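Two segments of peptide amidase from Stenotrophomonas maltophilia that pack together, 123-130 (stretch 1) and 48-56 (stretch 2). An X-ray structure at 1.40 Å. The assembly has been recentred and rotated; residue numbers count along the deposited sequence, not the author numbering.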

# COMPACT_ATOMS: atom_id res chain seq x y z
N VAL A 123 17.60 -3.37 -3.49
CA VAL A 123 18.32 -2.11 -3.38
C VAL A 123 17.30 -1.03 -3.02
O VAL A 123 16.30 -0.86 -3.72
CB VAL A 123 18.99 -1.74 -4.72
CG1 VAL A 123 19.57 -0.33 -4.65
CG2 VAL A 123 20.08 -2.75 -5.04
N VAL A 124 17.54 -0.32 -1.92
CA VAL A 124 16.62 0.74 -1.52
C VAL A 124 16.99 2.04 -2.23
O VAL A 124 18.06 2.61 -1.98
CB VAL A 124 16.65 0.96 0.01
CG1 VAL A 124 15.70 2.08 0.40
CG2 VAL A 124 16.27 -0.33 0.72
N LEU A 125 16.13 2.50 -3.13
CA LEU A 125 16.38 3.73 -3.87
C LEU A 125 16.11 4.97 -3.03
O LEU A 125 16.77 6.00 -3.20
CB LEU A 125 15.50 3.81 -5.12
CG LEU A 125 15.79 2.91 -6.32
CD1 LEU A 125 14.66 3.05 -7.33
CD2 LEU A 125 17.12 3.31 -6.95
N GLY A 126 15.15 4.87 -2.12
CA GLY A 126 14.80 5.99 -1.29
C GLY A 126 13.43 5.83 -0.66
O GLY A 126 12.89 4.72 -0.62
N LYS A 127 12.87 6.94 -0.18
CA LYS A 127 11.57 6.95 0.49
C LYS A 127 10.55 7.74 -0.33
O LYS A 127 10.90 8.71 -1.01
CB LYS A 127 11.71 7.60 1.87
CG LYS A 127 12.88 7.09 2.71
CD LYS A 127 12.76 5.61 3.04
CE LYS A 127 11.62 5.33 4.00
NZ LYS A 127 11.81 5.98 5.33
N THR A 128 9.29 7.33 -0.25
CA THR A 128 8.23 8.01 -0.99
C THR A 128 7.33 8.87 -0.11
O THR A 128 7.11 8.58 1.07
CB THR A 128 7.35 7.01 -1.76
OG1 THR A 128 6.93 5.97 -0.87
CG2 THR A 128 8.13 6.42 -2.93
N ASN A 129 6.83 9.94 -0.70
CA ASN A 129 5.95 10.86 -0.00
C ASN A 129 4.63 10.19 0.34
O ASN A 129 4.23 9.20 -0.27
CB ASN A 129 5.71 12.11 -0.87
CG ASN A 129 5.06 13.24 -0.09
OD1 ASN A 129 5.36 13.45 1.08
ND2 ASN A 129 4.20 13.99 -0.76
N LEU A 130 3.95 10.74 1.34
CA LEU A 130 2.68 10.21 1.81
C LEU A 130 1.88 11.34 2.41
O LEU A 130 2.43 12.39 2.75
CB LEU A 130 2.92 9.16 2.90
CG LEU A 130 3.55 9.68 4.20
CD1 LEU A 130 3.28 8.71 5.34
CD2 LEU A 130 5.05 9.89 4.01
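Stretch 2, residues 48-56: LRAVIELNP

Stretch 2 runs antiparallel to stretch 1 and pairs with it mainly through backbone, so the rules of this contact are those of an antiparallel pair interrupted by a bulge. Stretch 1 is strand from Val123 to Thr128, with a kink at Leu125 (phi/psi -77°/-32°). Stretch 2 reaches it from Arg49 onward, turns a corner at Ile52, and continues as strand through Glu53 and Leu54.

Val123 makes no contact. At Val124 the pairing is finished by a side chain: Asn55, with its CA-to-CB bond toward stretch 1, donates from ND2 to Val124 O at 2.8 Å. The backbone of the same asparagine serves the next residue, Asn55 N to Leu125 O at 2.9 Å, so one residue satisfies two successive carbonyls. Leu125 O also accepts from a water at 3.0 Å, and that water donates to Asn55 O at 2.7 Å, tying the end of the pairing together. The CA-to-CB bond of Leu125 points away from stretch 2; the contact is made by its carbonyl O.

Gly126 faces Leu54 as a non-hydrogen-bonded pair, with the two CA atoms 4.2 Å apart. Its CA lies 3.2 Å from Glu53 O, a CA-H...O contact. A CB here would fall 2.3 Å from Glu53 O, and at phi 162° and psi -163° it would also be jammed against the carbonyl of the preceding residue. Both the local backbone and the close neighbour therefore call for glycine.

Lys127 and Glu53 form the hydrogen-bonded pair, their side chains on the same face of the sheet. Lys127 N donates to Glu53 O at 2.8 Å, with an N-H...O angle of 166°. The return bond is split: Lys127 O accepts from Ile52 N at 2.9 Å and, weakly, from Glu53 N at 3.4 Å. Two successive amides converging on one carbonyl accompany the beta bulge, where the register shifts by one between Lys127 and Thr128. Lys127 CB rests 3.8 Å from Ile52 CG2, while the lysine's end leads away.

Beyond the bulge Thr128 pairs with Val51, CA to CA 4.3 Å, and their side chains diverge. Thr128 CA is 3.1 Å from Ala50 O. That carbonyl also accepts from Asn129 N at 2.8 Å, the last hydrogen bond of the ladder. Asn129 adds packing, its CB 3.6 Å from Arg49 O and its OD1 3.8 Å from Ile52 CD1. The CA-to-CB bond of Ile52 points toward stretch 1, and this residue has the largest covered area in stretch 2, 66 Å². Leu130 makes no contact.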

# COMPACT_ATOMS: atom_id res chain seq x y z
N LEU A 48 6.30 15.14 -10.20
CA LEU A 48 5.39 14.23 -9.52
C LEU A 48 5.57 14.24 -8.00
O LEU A 48 4.62 13.98 -7.27
CB LEU A 48 5.60 12.81 -10.04
CG LEU A 48 5.37 12.60 -11.54
CD1 LEU A 48 5.68 11.16 -11.91
CD2 LEU A 48 3.93 12.95 -11.90
N ARG A 49 6.78 14.56 -7.54
CA ARG A 49 7.10 14.60 -6.12
C ARG A 49 6.70 13.33 -5.38
O ARG A 49 6.19 13.37 -4.26
CB ARG A 49 6.47 15.82 -5.45
CG ARG A 49 6.94 17.14 -6.04
CD ARG A 49 6.89 18.25 -5.01
NE ARG A 49 7.98 18.13 -4.04
CZ ARG A 49 8.26 19.04 -3.12
NH1 ARG A 49 7.54 20.15 -3.03
NH2 ARG A 49 9.27 18.85 -2.28
N ALA A 50 6.94 12.19 -6.01
CA ALA A 50 6.63 10.90 -5.40
C ALA A 50 7.73 10.50 -4.41
O ALA A 50 7.46 9.80 -3.43
CB ALA A 50 6.47 9.84 -6.47
N VAL A 51 8.95 10.94 -4.67
CA VAL A 51 10.10 10.59 -3.84
C VAL A 51 10.47 11.74 -2.90
O VAL A 51 10.88 12.81 -3.35
CB VAL A 51 11.31 10.23 -4.73
CG1 VAL A 51 12.50 9.87 -3.87
CG2 VAL A 51 10.94 9.07 -5.64
N ILE A 52 10.34 11.49 -1.60
CA ILE A 52 10.63 12.51 -0.60
C ILE A 52 12.11 12.55 -0.21
O ILE A 52 12.62 13.60 0.21
CB ILE A 52 9.72 12.29 0.65
CG1 ILE A 52 9.80 13.49 1.59
CG2 ILE A 52 10.08 10.99 1.36
CD1 ILE A 52 8.79 13.45 2.72
N GLU A 53 12.82 11.43 -0.36
CA GLU A 53 14.25 11.40 -0.04
C GLU A 53 14.95 10.26 -0.75
O GLU A 53 14.45 9.13 -0.77
CB GLU A 53 14.48 11.26 1.48
CG GLU A 53 15.95 11.46 1.88
CD GLU A 53 16.23 11.21 3.36
OE1 GLU A 53 15.28 11.09 4.15
OE2 GLU A 53 17.43 11.13 3.72
N LEU A 54 16.10 10.55 -1.34
CA LEU A 54 16.87 9.52 -2.03
C LEU A 54 17.82 8.87 -1.04
O LEU A 54 18.25 9.51 -0.07
CB LEU A 54 17.68 10.14 -3.17
CG LEU A 54 16.90 10.70 -4.36
CD1 LEU A 54 17.84 11.43 -5.30
CD2 LEU A 54 16.20 9.57 -5.09
N ASN A 55 18.13 7.61 -1.27
CA ASN A 55 19.05 6.89 -0.41
C ASN A 55 20.46 7.21 -0.91
O ASN A 55 20.82 6.85 -2.03
CB ASN A 55 18.80 5.39 -0.48
CG ASN A 55 19.82 4.59 0.31
OD1 ASN A 55 20.59 5.14 1.09
ND2 ASN A 55 19.83 3.28 0.11
N PRO A 56 21.27 7.90 -0.09
CA PRO A 56 22.63 8.23 -0.53
C PRO A 56 23.48 6.99 -0.81
O PRO A 56 24.48 7.07 -1.52
CB PRO A 56 23.17 9.07 0.62
CG PRO A 56 22.46 8.50 1.81
CD PRO A 56 21.05 8.34 1.30
O HOH W 1 19.38 6.97 -4.35